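Local coordinates for protein alpha-fucosidase (Bifidobacterium bifidum, PDB 2EAB) that probably hydrolyses alpha-1,2-linked L-fucose from the ends of glycans, here as the catalytic piece of a longer, membrane-associated protein, at residues 719-724 with 750-755; 473-478 with 531-536; 77-82 with 238-243; 845-850 with 884-889; 65-70 with 146-151. One frame throughout, in Å; residues are numbered along the deposited sequence.

How the contacts relate
The five contacts sample three parts of the chain and none touches another. Contacts 3 and 5 share the N-terminal beta domain, where their segments alternate along the chain, and their centres lie about 32 Å apart. Contacts 1 and 2 belong to the helical catalytic domain of glycoside hydrolase family 95, on opposite sides of the chain's centre, with nearest atoms about 23 Å apart. Contact 4 lies in the C-terminal beta domain, about 12 Å from contact 2 between nearest atoms, whereas its centre is about 59 Å from that of contact 5. Contact 3 holds E77, a calcium ligand, and its nearest atoms come about 17 Å from those of contact 1.

Contact 1: 719-724 with 750-755; sequences SNTGWA and KNAMYA
A752 and T721 carry the apolar part of this contact, where the approach to helix 722-734 runs past the end of helix 738-751. The A752 methyl CB rests 3.9 Å from T721 CA and also touches N720 O and G722 N, so it lies against backbone more than against side chains. T721 adds its own methyl: CG2, beside the backbone N, reaches 3.7 Å from N751 O and 4.2 Å from A752 CB. With chi1 at 59°, OG1 stands between the backbone N and the carbonyl carbon, and it hydrogen-bonds H761 O.

Polar groups meet less decisively. S719 OG comes alongside the N751 side chain, 3.0 Å from ND2 and 3.2 Å from CB, but the angle is too poor for a hydrogen bond. N751 ND2 instead makes a weak bond to L747 O, one turn back in its helix. N720 O, covered by A752 CB, is buried with no polar partner.

Within 719-724, N720 folds back on its own chain: T721 N donates to N720 OD1 over 2.8 Å, in the carbonyl plane, and R678 NE holds the same oxygen. The start of one helix thus lies beside the end of the next, an arrangement characteristic of the alpha/alpha barrel that forms the family 95 catalytic domain.

Contact 2: 473-478 with 531-536; sequences TPIGEG and VYALLK
G476, third residue of a type II beta turn from P474 to E477, places its CA 4.2 Å from the CA of A533, and so lays the turn against helix 525-546 of the alpha/alpha-barrel catalytic domain. The turn is closed by E477 N donating to P474 O, and E537 OE1, also on the helix, accepts from G476 N. G476 has a positive phi of 108°, and a CB there would press on A533 O; without one, its CA makes a CH...O contact of 3.2 Å with that carbonyl.

On one flank the packing is apolar. I475 and L534 lie side by side and point the same way, with I475 CG2 3.8 Å from L534 CD2 and 4.0 Å from the A533 methyl CB. V452 of helix 452-463 touches both I475 and L534.

The other flank is ionic. K536 is extended throughout, CG anti to the backbone N (chi1 177°), and its methylenes pass over G476 O, 3.4 Å from CD. E477 starts away from the helix, but a bend at chi2 (-52°) turns its chain back, and the two side chains cross obliquely. D601 OD2 forms a second salt bridge to K536 NZ. An alanine in place of K536 would probably leave the carboxylates of E477 and D601 without their shared cation and G476 O without its methylene cover. K536 NZ meets E477 OE2 on the syn lone pair at 2.7 Å, while a water donates to E477 OE1 and accepts from the same NZ.

Contact 3: 77-82 with 238-243; sequences ETLWTG and NGLLYN. With CA (calcium ion), chain C.
N238 reaches across to the 77-82 loop with its amide nitrogen, which gives one hydrogen each to two backbone carbonyls. N238 ND2 bonds G82 O at 2.9 Å, almost straight (175°) and exactly in the amide plane, and W80 O at 3.1 Å, clearly more bent (148°). Both acceptors are met on a lone pair. Beside this polar end, L240 CD2 fits against T78 O at 3.5 Å and W80 O, and L79 CD1 spans to Y242 CB at 4.0 Å and to L240 CD2.

The next shell fixes these groups. CG of N238 stands between the backbone N and the carbonyl carbon (chi1 64°), and OD1 accepts from L240 N over 3.0 Å, an Asx turn that leads into strand 241-250. L79 is the centre of an inverse gamma turn. Y490 OH gives W80 O a second bond, and T282 of strand 273-282 packs on both L79 and L240.

At the start of the loop, E77 OE2 binds the calcium ion at 2.7 Å together with S386 O and L393 O, while E77 OE1 accepts from Q392 N. The loop therefore joins the N-terminal beta domain to a metal site shared with the catalytic domain. With both N-H groups of N238 donating and its oxygen accepting, the amide has a single sensible orientation; exchanging its oxygen and nitrogen would set oxygen against two carbonyls.

Contact 4: 845-850 with 884-889; sequences KQAAVK and FDTTAG
A847 and F884 form an antiparallel hydrogen-bonded pair, CA atoms 5.2 Å apart, at the point where strands 847-851 and 880-884 of the C-terminal domain's five-stranded mixed sheet part. A847 N donates to F884 O at 2.8 Å, nearly along the C=O axis, and F884 N returns a bond to A847 O at 3.0 Å.

Both side chains leave on the same face of the sheet, which packs against L839 of the neighbouring seven-stranded sheet in a beta-sandwich. CG of F884 takes the crowded position between backbone N and carbonyl carbon (chi1 54°), and the ring lies under A847. The A847 methyl stands over the ring centre, CB 3.6 Å from the centroid and 14° off the normal, a CH-pi contact. V849 CG2 adds an oblique approach to F884 CE2 at 4.0 Å. An alanine at F884 would probably open a gap beneath A847 CB and beside V849 and L839, loosening the join between the sheets.

Past the pair, T886 turns toward segment 845-850: CG2 touches A847 CB, and OG1 donates to K845 O over 2.6 Å from above the carbonyl plane. S841 OG is a second partner of that hydroxyl.

Q846 and D885 each point away from the opposite segment, into solvent, where one water accepts from Q846 NE2 at 2.9 Å and donates to D885 OD1 at 2.8 Å.

Contact 5: 65-70 with 146-151; sequences GEVSRE and YGFNDT
S68 grips the 146-151 loop at two points, one through its backbone and one through its hydroxyl. Y146 N donates to S68 O at 2.8 Å and almost straight (176°). A chi1 of -172° sets S68 OG anti to the backbone N, where it takes the F148 N-H at 2.9 Å, a more bent bond; G147 N is also close to OG, but its angle is too poor to count.

Beside these bonds F148 packs closely. Its side chain crosses that of V67 at about a right angle, with F148 CD2 3.8 Å from V67 CG1. V67 O comes to the ring edge near its plane, 3.5 Å from F148 CE2, and is buried there with no hydrogen-bonding partner. One face of the F148 ring carries Y146 CB, 3.6 Å above the plane and offset toward the rim, and H173 stacks on the F148 ring as well.

The two segments meet where strand 69-76 begins and its antiparallel neighbour 140-145 ends, at one end of two inner strands of the seven-stranded sheet in the N-terminal beta-sandwich domain. V67 and F148 both lean on F171 of the nine-stranded sheet.

The far end of the loop is looser and faces solvent. N149 and D150 are exposed, and T151, exposed as well, returns to the other segment, its CG2 lying 3.7 Å from V67 CB without any polar bond. Within 65-70, E70 OE1 accepts from E66 N at 2.9 Å, from above the carboxylate plane, and weakly from G65 N, while E70 OE2 pairs with R180.

Contact 1: 719-724 with 750-755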
# COMPACT_ATOMS: atom_id res chain seq x y z
N SER A 719 -17.86 -1.68 13.83
CA SER A 719 -17.29 -2.09 12.56
C SER A 719 -16.89 -0.86 11.75
O SER A 719 -17.38 0.25 11.96
CB SER A 719 -18.31 -2.91 11.78
OG SER A 719 -17.76 -3.38 10.56
N ASN A 720 -15.95 -1.07 10.83
CA ASN A 720 -15.68 -0.11 9.78
C ASN A 720 -15.13 -0.85 8.57
O ASN A 720 -15.09 -2.08 8.55
CB ASN A 720 -14.75 1.01 10.26
CG ASN A 720 -15.13 2.36 9.69
OD1 ASN A 720 -15.10 2.57 8.47
ND2 ASN A 720 -15.49 3.29 10.57
N THR A 721 -14.73 -0.10 7.56
CA THR A 721 -14.40 -0.67 6.26
C THR A 721 -13.15 -0.01 5.70
O THR A 721 -12.70 1.04 6.18
CB THR A 721 -15.53 -0.42 5.25
OG1 THR A 721 -15.74 0.99 5.13
CG2 THR A 721 -16.83 -1.10 5.68
N GLY A 722 -12.59 -0.65 4.67
CA GLY A 722 -11.50 -0.07 3.89
C GLY A 722 -10.35 0.45 4.71
O GLY A 722 -9.89 -0.20 5.65
N TRP A 723 -9.88 1.65 4.37
CA TRP A 723 -8.71 2.22 5.03
C TRP A 723 -8.95 2.44 6.52
O TRP A 723 -8.02 2.37 7.33
CB TRP A 723 -8.24 3.53 4.36
CG TRP A 723 -9.27 4.62 4.40
CD1 TRP A 723 -10.14 4.95 3.40
CD2 TRP A 723 -9.54 5.52 5.49
NE1 TRP A 723 -10.94 5.99 3.81
CE2 TRP A 723 -10.60 6.36 5.08
CE3 TRP A 723 -8.99 5.69 6.77
CZ2 TRP A 723 -11.12 7.35 5.91
CZ3 TRP A 723 -9.52 6.67 7.59
CH2 TRP A 723 -10.57 7.49 7.16
N ALA A 724 -10.20 2.71 6.90
CA ALA A 724 -10.49 3.03 8.30
C ALA A 724 -10.30 1.82 9.20
O ALA A 724 -9.66 1.91 10.25
CB ALA A 724 -11.89 3.61 8.44
N LYS A 750 -15.84 -9.81 8.55
CA LYS A 750 -17.31 -9.91 8.48
C LYS A 750 -17.96 -8.81 7.63
O LYS A 750 -18.99 -9.05 7.00
CB LYS A 750 -17.92 -9.90 9.88
CG LYS A 750 -17.66 -11.16 10.67
CD LYS A 750 -18.18 -11.03 12.09
CE LYS A 750 -17.81 -12.25 12.90
NZ LYS A 750 -18.31 -12.15 14.30
N ASN A 751 -17.35 -7.63 7.60
CA ASN A 751 -18.00 -6.44 7.07
C ASN A 751 -17.26 -5.70 5.96
O ASN A 751 -17.75 -4.68 5.48
CB ASN A 751 -18.31 -5.46 8.21
CG ASN A 751 -19.23 -6.06 9.25
OD1 ASN A 751 -20.39 -6.36 8.98
ND2 ASN A 751 -18.71 -6.23 10.46
N ALA A 752 -16.09 -6.18 5.56
CA ALA A 752 -15.27 -5.45 4.59
C ALA A 752 -14.49 -6.35 3.64
O ALA A 752 -13.50 -5.92 3.04
CB ALA A 752 -14.34 -4.46 5.31
N MET A 753 -14.95 -7.59 3.47
CA MET A 753 -14.34 -8.52 2.53
C MET A 753 -15.37 -9.09 1.58
O MET A 753 -16.41 -9.60 2.01
CB MET A 753 -13.65 -9.66 3.28
CG MET A 753 -12.41 -9.23 4.04
SD MET A 753 -11.04 -8.94 2.92
CE MET A 753 -10.37 -10.59 2.86
N TYR A 754 -15.09 -9.01 0.28
CA TYR A 754 -15.93 -9.66 -0.72
C TYR A 754 -15.61 -11.16 -0.79
O TYR A 754 -14.67 -11.64 -0.14
CB TYR A 754 -15.74 -9.00 -2.09
CG TYR A 754 -16.28 -7.59 -2.24
CD1 TYR A 754 -17.48 -7.20 -1.65
CD2 TYR A 754 -15.59 -6.65 -3.03
CE1 TYR A 754 -17.98 -5.90 -1.82
CE2 TYR A 754 -16.08 -5.36 -3.21
CZ TYR A 754 -17.27 -4.99 -2.60
OH TYR A 754 -17.74 -3.70 -2.77
N ALA A 755 -16.38 -11.89 -1.59
CA ALA A 755 -16.22 -13.35 -1.72
C ALA A 755 -14.85 -13.77 -2.24
O ALA A 755 -14.39 -14.87 -1.93
CB ALA A 755 -17.33 -13.94 -2.59

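Contact 2: 473-478 with 531-536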
# COMPACT_ATOMS: atom_id res chain seq x y z
N THR A 473 19.52 20.05 -10.74
CA THR A 473 19.74 20.07 -9.29
C THR A 473 19.31 18.72 -8.69
O THR A 473 18.12 18.39 -8.72
CB THR A 473 18.98 21.24 -8.62
OG1 THR A 473 19.48 22.48 -9.15
CG2 THR A 473 19.17 21.25 -7.11
N PRO A 474 20.27 17.94 -8.14
CA PRO A 474 19.91 16.61 -7.64
C PRO A 474 18.89 16.65 -6.52
O PRO A 474 18.78 17.63 -5.79
CB PRO A 474 21.24 16.06 -7.11
CG PRO A 474 22.29 16.83 -7.83
CD PRO A 474 21.71 18.21 -8.00
N ILE A 475 18.14 15.56 -6.39
CA ILE A 475 17.27 15.37 -5.24
C ILE A 475 18.12 15.57 -3.99
O ILE A 475 19.22 15.00 -3.87
CB ILE A 475 16.64 13.97 -5.23
CG1 ILE A 475 15.73 13.79 -6.45
CG2 ILE A 475 15.86 13.75 -3.94
CD1 ILE A 475 15.23 12.38 -6.65
N GLY A 476 17.63 16.40 -3.07
CA GLY A 476 18.37 16.72 -1.86
C GLY A 476 18.94 18.12 -1.85
O GLY A 476 19.15 18.70 -0.78
N GLU A 477 19.17 18.67 -3.04
CA GLU A 477 19.85 19.96 -3.19
C GLU A 477 18.92 21.09 -3.61
O GLU A 477 19.34 22.24 -3.72
CB GLU A 477 21.01 19.84 -4.19
CG GLU A 477 21.99 18.72 -3.87
CD GLU A 477 22.49 18.76 -2.45
OE1 GLU A 477 23.05 19.80 -2.04
OE2 GLU A 477 22.33 17.74 -1.73
N GLY A 478 17.65 20.76 -3.83
CA GLY A 478 16.64 21.76 -4.20
C GLY A 478 16.01 22.41 -2.98
O GLY A 478 16.35 22.09 -1.84
N VAL A 531 17.22 7.66 0.51
CA VAL A 531 16.24 8.16 1.48
C VAL A 531 16.75 9.44 2.13
O VAL A 531 15.97 10.35 2.41
CB VAL A 531 15.79 7.09 2.52
CG1 VAL A 531 15.32 5.82 1.82
CG2 VAL A 531 16.90 6.76 3.51
N TYR A 532 18.05 9.51 2.37
CA TYR A 532 18.64 10.73 2.91
C TYR A 532 18.42 11.91 1.97
O TYR A 532 18.04 12.99 2.41
CB TYR A 532 20.13 10.57 3.23
CG TYR A 532 20.76 11.88 3.64
CD1 TYR A 532 20.46 12.45 4.88
CD2 TYR A 532 21.62 12.57 2.79
CE1 TYR A 532 21.00 13.67 5.26
CE2 TYR A 532 22.18 13.79 3.17
CZ TYR A 532 21.86 14.33 4.41
OH TYR A 532 22.40 15.53 4.81
N ALA A 533 18.69 11.72 0.68
CA ALA A 533 18.50 12.79 -0.29
C ALA A 533 17.05 13.32 -0.26
O ALA A 533 16.83 14.52 -0.20
CB ALA A 533 18.89 12.33 -1.70
N LEU A 534 16.08 12.41 -0.25
CA LEU A 534 14.67 12.81 -0.19
C LEU A 534 14.33 13.55 1.09
O LEU A 534 13.65 14.58 1.06
CB LEU A 534 13.76 11.59 -0.33
CG LEU A 534 13.66 10.98 -1.73
CD1 LEU A 534 13.10 9.57 -1.68
CD2 LEU A 534 12.82 11.86 -2.65
N LEU A 535 14.81 13.02 2.21
CA LEU A 535 14.51 13.60 3.52
C LEU A 535 15.18 14.95 3.71
O LEU A 535 14.60 15.84 4.32
CB LEU A 535 14.92 12.65 4.64
CG LEU A 535 13.97 11.47 4.86
CD1 LEU A 535 14.64 10.38 5.66
CD2 LEU A 535 12.69 11.93 5.55
N LYS A 536 16.40 15.08 3.18
CA LYS A 536 17.15 16.33 3.29
C LYS A 536 16.37 17.47 2.65
O LYS A 536 16.19 18.53 3.26
CB LYS A 536 18.51 16.17 2.61
CG LYS A 536 19.37 17.42 2.59
CD LYS A 536 20.66 17.16 1.82
CE LYS A 536 21.49 18.43 1.68
NZ LYS A 536 22.77 18.19 0.94
O HOH W 1 24.31 20.49 0.53

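Contact 3: 77-82 with 238-243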
# COMPACT_ATOMS: atom_id res chain seq x y z
N GLU A 77 -0.28 -1.64 -15.84
CA GLU A 77 -0.13 -0.62 -14.79
C GLU A 77 0.02 0.82 -15.29
O GLU A 77 -0.26 1.75 -14.54
CB GLU A 77 1.07 -0.96 -13.89
CG GLU A 77 2.38 -0.99 -14.67
CD GLU A 77 3.64 -0.96 -13.83
OE1 GLU A 77 4.71 -1.20 -14.43
OE2 GLU A 77 3.57 -0.69 -12.61
N THR A 78 0.48 0.99 -16.53
CA THR A 78 0.75 2.34 -17.03
C THR A 78 -0.35 2.92 -17.92
O THR A 78 -0.17 4.00 -18.49
CB THR A 78 2.11 2.44 -17.78
OG1 THR A 78 2.05 1.71 -19.02
CG2 THR A 78 3.25 1.92 -16.93
N LEU A 79 -1.49 2.23 -18.04
CA LEU A 79 -2.57 2.72 -18.89
C LEU A 79 -3.34 3.80 -18.14
O LEU A 79 -4.37 3.55 -17.51
CB LEU A 79 -3.48 1.59 -19.39
CG LEU A 79 -4.33 1.99 -20.60
CD1 LEU A 79 -3.49 2.11 -21.86
CD2 LEU A 79 -5.46 1.01 -20.81
N TRP A 80 -2.80 5.01 -18.23
CA TRP A 80 -3.24 6.17 -17.48
C TRP A 80 -3.56 7.32 -18.43
O TRP A 80 -2.72 7.70 -19.25
CB TRP A 80 -2.10 6.61 -16.56
CG TRP A 80 -2.18 6.12 -15.14
CD1 TRP A 80 -1.67 4.96 -14.62
CD2 TRP A 80 -2.77 6.82 -14.06
NE1 TRP A 80 -1.93 4.90 -13.27
CE2 TRP A 80 -2.61 6.04 -12.90
CE3 TRP A 80 -3.43 8.05 -13.96
CZ2 TRP A 80 -3.09 6.44 -11.65
CZ3 TRP A 80 -3.90 8.46 -12.73
CH2 TRP A 80 -3.73 7.65 -11.59
N THR A 81 -4.77 7.86 -18.33
CA THR A 81 -5.08 9.13 -18.99
C THR A 81 -4.52 10.29 -18.15
O THR A 81 -4.03 10.08 -17.04
CB THR A 81 -6.59 9.32 -19.21
OG1 THR A 81 -7.25 9.23 -17.95
CG2 THR A 81 -7.15 8.28 -20.18
N GLY A 82 -4.60 11.50 -18.69
CA GLY A 82 -4.07 12.69 -18.05
C GLY A 82 -2.64 13.00 -18.47
O GLY A 82 -2.07 12.33 -19.34
N ASN A 238 -4.78 11.61 -24.27
CA ASN A 238 -3.41 12.12 -24.15
C ASN A 238 -2.39 11.56 -25.14
O ASN A 238 -1.20 11.85 -25.03
CB ASN A 238 -2.89 11.89 -22.72
CG ASN A 238 -2.78 10.41 -22.37
OD1 ASN A 238 -2.99 9.54 -23.22
ND2 ASN A 238 -2.48 10.12 -21.11
N GLY A 239 -2.85 10.74 -26.09
CA GLY A 239 -1.96 10.19 -27.10
C GLY A 239 -1.05 9.05 -26.65
O GLY A 239 -0.21 8.61 -27.43
N LEU A 240 -1.21 8.58 -25.41
CA LEU A 240 -0.43 7.43 -24.93
C LEU A 240 -0.62 6.24 -25.86
O LEU A 240 -1.75 5.87 -26.17
CB LEU A 240 -0.85 7.05 -23.51
CG LEU A 240 0.03 6.02 -22.79
CD1 LEU A 240 1.34 6.65 -22.34
CD2 LEU A 240 -0.71 5.43 -21.61
N LEU A 241 0.48 5.65 -26.31
CA LEU A 241 0.42 4.49 -27.20
C LEU A 241 0.21 3.22 -26.40
O LEU A 241 0.78 3.06 -25.33
CB LEU A 241 1.70 4.35 -28.02
CG LEU A 241 2.12 5.54 -28.87
CD1 LEU A 241 3.49 5.30 -29.49
CD2 LEU A 241 1.09 5.83 -29.95
N TYR A 242 -0.63 2.33 -26.92
CA TYR A 242 -0.83 1.03 -26.29
C TYR A 242 -0.83 -0.09 -27.32
O TYR A 242 -1.20 0.11 -28.48
CB TYR A 242 -2.12 1.01 -25.45
CG TYR A 242 -3.40 1.23 -26.22
CD1 TYR A 242 -4.08 0.16 -26.80
CD2 TYR A 242 -3.95 2.51 -26.35
CE1 TYR A 242 -5.27 0.36 -27.50
CE2 TYR A 242 -5.13 2.71 -27.05
CZ TYR A 242 -5.79 1.64 -27.62
OH TYR A 242 -6.95 1.87 -28.31
N ASN A 243 -0.39 -1.27 -26.88
CA ASN A 243 -0.24 -2.42 -27.75
C ASN A 243 -0.34 -3.68 -26.90
O ASN A 243 0.36 -3.82 -25.89
CB ASN A 243 1.13 -2.35 -28.46
CG ASN A 243 1.31 -3.44 -29.51
OD1 ASN A 243 1.37 -4.63 -29.19
ND2 ASN A 243 1.44 -3.03 -30.77
CA CA C . 2.41 -1.64 -10.40

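Contact 4: 845-850 with 884-889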
# COMPACT_ATOMS: atom_id res chain seq x y z
N LYS A 845 23.63 -6.28 13.69
CA LYS A 845 23.34 -5.21 14.63
C LYS A 845 23.09 -5.78 16.03
O LYS A 845 22.70 -6.94 16.18
CB LYS A 845 22.15 -4.37 14.16
CG LYS A 845 22.30 -3.76 12.75
CD LYS A 845 23.50 -2.81 12.62
CE LYS A 845 23.87 -2.53 11.16
NZ LYS A 845 22.83 -1.76 10.39
N GLN A 846 23.33 -4.97 17.05
CA GLN A 846 23.03 -5.37 18.42
C GLN A 846 21.58 -5.81 18.53
O GLN A 846 20.69 -5.12 18.02
CB GLN A 846 23.28 -4.21 19.37
CG GLN A 846 23.01 -4.57 20.82
CD GLN A 846 23.15 -3.40 21.74
OE1 GLN A 846 22.47 -2.38 21.60
NE2 GLN A 846 24.03 -3.53 22.72
N ALA A 847 21.36 -6.95 19.17
CA ALA A 847 20.00 -7.41 19.47
C ALA A 847 19.52 -6.87 20.81
O ALA A 847 20.27 -6.85 21.78
CB ALA A 847 19.92 -8.92 19.44
N ALA A 848 18.27 -6.43 20.83
CA ALA A 848 17.61 -6.00 22.05
C ALA A 848 16.18 -6.50 21.92
O ALA A 848 15.43 -6.04 21.06
CB ALA A 848 17.66 -4.48 22.19
N VAL A 849 15.84 -7.49 22.75
CA VAL A 849 14.62 -8.27 22.55
C VAL A 849 13.70 -8.20 23.76
O VAL A 849 14.09 -8.60 24.87
CB VAL A 849 14.95 -9.75 22.21
CG1 VAL A 849 13.68 -10.52 21.92
CG2 VAL A 849 15.91 -9.83 21.03
N LYS A 850 12.48 -7.69 23.55
CA LYS A 850 11.40 -7.77 24.52
C LYS A 850 10.55 -8.97 24.16
O LYS A 850 10.30 -9.23 22.98
CB LYS A 850 10.54 -6.50 24.46
CG LYS A 850 9.52 -6.39 25.59
CD LYS A 850 8.71 -5.11 25.51
CE LYS A 850 7.71 -5.04 26.66
NZ LYS A 850 6.90 -3.79 26.61
N PHE A 884 22.16 -8.51 23.39
CA PHE A 884 23.32 -9.31 23.01
C PHE A 884 23.88 -8.91 21.66
O PHE A 884 23.16 -8.39 20.80
CB PHE A 884 23.01 -10.82 23.07
CG PHE A 884 21.80 -11.26 22.28
CD1 PHE A 884 21.94 -11.85 21.03
CD2 PHE A 884 20.51 -11.12 22.81
CE1 PHE A 884 20.82 -12.28 20.31
CE2 PHE A 884 19.39 -11.54 22.09
CZ PHE A 884 19.55 -12.12 20.84
N ASP A 885 25.18 -9.13 21.50
CA ASP A 885 25.84 -8.95 20.21
C ASP A 885 25.35 -10.00 19.24
O ASP A 885 25.02 -11.11 19.62
CB ASP A 885 27.35 -9.09 20.35
CG ASP A 885 27.98 -7.99 21.18
OD1 ASP A 885 27.37 -6.91 21.34
OD2 ASP A 885 29.11 -8.20 21.67
N THR A 886 25.33 -9.63 17.96
CA THR A 886 25.06 -10.61 16.92
C THR A 886 26.07 -10.50 15.79
O THR A 886 26.81 -9.52 15.68
CB THR A 886 23.64 -10.47 16.30
OG1 THR A 886 23.59 -9.32 15.46
CG2 THR A 886 22.55 -10.40 17.36
N THR A 887 26.08 -11.53 14.95
CA THR A 887 26.89 -11.55 13.75
C THR A 887 25.99 -11.86 12.57
O THR A 887 25.15 -12.77 12.65
CB THR A 887 27.99 -12.61 13.84
OG1 THR A 887 27.41 -13.90 14.04
CG2 THR A 887 28.90 -12.30 14.99
N ALA A 888 26.16 -11.11 11.49
CA ALA A 888 25.36 -11.29 10.28
C ALA A 888 25.44 -12.73 9.79
O ALA A 888 26.54 -13.29 9.67
CB ALA A 888 25.83 -10.33 9.20
N GLY A 889 24.28 -13.32 9.54
CA GLY A 889 24.18 -14.70 9.06
C GLY A 889 23.84 -15.72 10.13
O GLY A 889 23.51 -16.86 9.82
O HOH W 2 25.57 -5.89 23.16

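Contact 5: 65-70 with 146-151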
# COMPACT_ATOMS: atom_id res chain seq x y z
N GLY A 65 -13.69 -17.52 -14.78
CA GLY A 65 -13.90 -18.97 -14.77
C GLY A 65 -15.24 -19.39 -15.33
O GLY A 65 -15.82 -20.39 -14.89
N GLU A 66 -15.75 -18.64 -16.30
CA GLU A 66 -17.02 -18.99 -16.95
C GLU A 66 -16.86 -20.23 -17.80
O GLU A 66 -15.80 -20.48 -18.36
CB GLU A 66 -17.56 -17.82 -17.77
CG GLU A 66 -17.76 -16.53 -16.97
CD GLU A 66 -18.69 -16.71 -15.78
OE1 GLU A 66 -19.73 -17.39 -15.93
OE2 GLU A 66 -18.38 -16.17 -14.69
N VAL A 67 -17.94 -21.01 -17.90
CA VAL A 67 -17.89 -22.30 -18.59
C VAL A 67 -17.66 -22.13 -20.10
O VAL A 67 -16.69 -22.66 -20.64
CB VAL A 67 -19.15 -23.15 -18.31
CG1 VAL A 67 -19.22 -24.37 -19.23
CG2 VAL A 67 -19.18 -23.60 -16.85
N SER A 68 -18.53 -21.37 -20.76
CA SER A 68 -18.46 -21.24 -22.21
C SER A 68 -17.72 -19.98 -22.66
O SER A 68 -16.72 -20.08 -23.36
CB SER A 68 -19.86 -21.31 -22.84
OG SER A 68 -19.76 -21.36 -24.25
N ARG A 69 -18.22 -18.81 -22.28
CA ARG A 69 -17.55 -17.57 -22.66
C ARG A 69 -16.66 -17.13 -21.51
O ARG A 69 -17.03 -16.29 -20.68
CB ARG A 69 -18.53 -16.48 -23.10
CG ARG A 69 -17.84 -15.26 -23.70
CD ARG A 69 -18.79 -14.43 -24.54
NE ARG A 69 -18.29 -13.08 -24.80
CZ ARG A 69 -17.48 -12.74 -25.80
NH1 ARG A 69 -17.04 -13.65 -26.66
NH2 ARG A 69 -17.10 -11.48 -25.93
N GLU A 70 -15.48 -17.74 -21.45
CA GLU A 70 -14.50 -17.43 -20.43
C GLU A 70 -13.99 -16.00 -20.59
O GLU A 70 -13.88 -15.49 -21.71
CB GLU A 70 -13.36 -18.44 -20.46
CG GLU A 70 -12.16 -18.13 -19.56
CD GLU A 70 -12.45 -18.20 -18.06
OE1 GLU A 70 -13.36 -17.49 -17.58
OE2 GLU A 70 -11.74 -18.95 -17.36
N TYR A 146 -15.81 -20.75 -25.91
CA TYR A 146 -15.83 -22.17 -26.24
C TYR A 146 -17.06 -22.57 -27.05
O TYR A 146 -17.10 -23.65 -27.65
CB TYR A 146 -15.75 -23.00 -24.95
CG TYR A 146 -14.37 -23.07 -24.32
CD1 TYR A 146 -13.73 -21.91 -23.84
CD2 TYR A 146 -13.70 -24.28 -24.18
CE1 TYR A 146 -12.47 -21.97 -23.26
CE2 TYR A 146 -12.44 -24.36 -23.59
CZ TYR A 146 -11.83 -23.20 -23.13
OH TYR A 146 -10.58 -23.28 -22.55
N GLY A 147 -18.06 -21.69 -27.07
CA GLY A 147 -19.28 -21.89 -27.86
C GLY A 147 -20.08 -23.14 -27.51
O GLY A 147 -20.62 -23.79 -28.40
N PHE A 148 -20.15 -23.46 -26.22
CA PHE A 148 -20.97 -24.58 -25.76
C PHE A 148 -22.45 -24.24 -25.91
O PHE A 148 -22.86 -23.10 -25.68
CB PHE A 148 -20.68 -24.93 -24.29
CG PHE A 148 -19.28 -25.43 -24.03
CD1 PHE A 148 -18.70 -26.41 -24.84
CD2 PHE A 148 -18.55 -24.94 -22.95
CE1 PHE A 148 -17.41 -26.88 -24.59
CE2 PHE A 148 -17.26 -25.41 -22.69
CZ PHE A 148 -16.69 -26.38 -23.51
N ASN A 149 -23.24 -25.23 -26.30
CA ASN A 149 -24.69 -25.06 -26.44
C ASN A 149 -25.39 -25.06 -25.08
O ASN A 149 -26.38 -24.34 -24.89
CB ASN A 149 -25.27 -26.15 -27.34
CG ASN A 149 -24.62 -26.19 -28.72
OD1 ASN A 149 -24.63 -25.19 -29.45
ND2 ASN A 149 -24.07 -27.34 -29.08
N ASP A 150 -24.88 -25.87 -24.16
CA ASP A 150 -25.42 -25.97 -22.81
C ASP A 150 -24.30 -25.76 -21.79
O ASP A 150 -23.22 -26.35 -21.91
CB ASP A 150 -26.07 -27.34 -22.59
CG ASP A 150 -27.20 -27.62 -23.57
OD1 ASP A 150 -28.09 -26.75 -23.72
OD2 ASP A 150 -27.20 -28.70 -24.19
N THR A 151 -24.57 -24.94 -20.78
CA THR A 151 -23.59 -24.56 -19.76
C THR A 151 -23.46 -25.61 -18.65
O THR A 151 -22.62 -25.47 -17.75
CB THR A 151 -23.94 -23.19 -19.12
OG1 THR A 151 -24.84 -22.47 -19.96
CG2 THR A 151 -22.68 -22.37 -18.90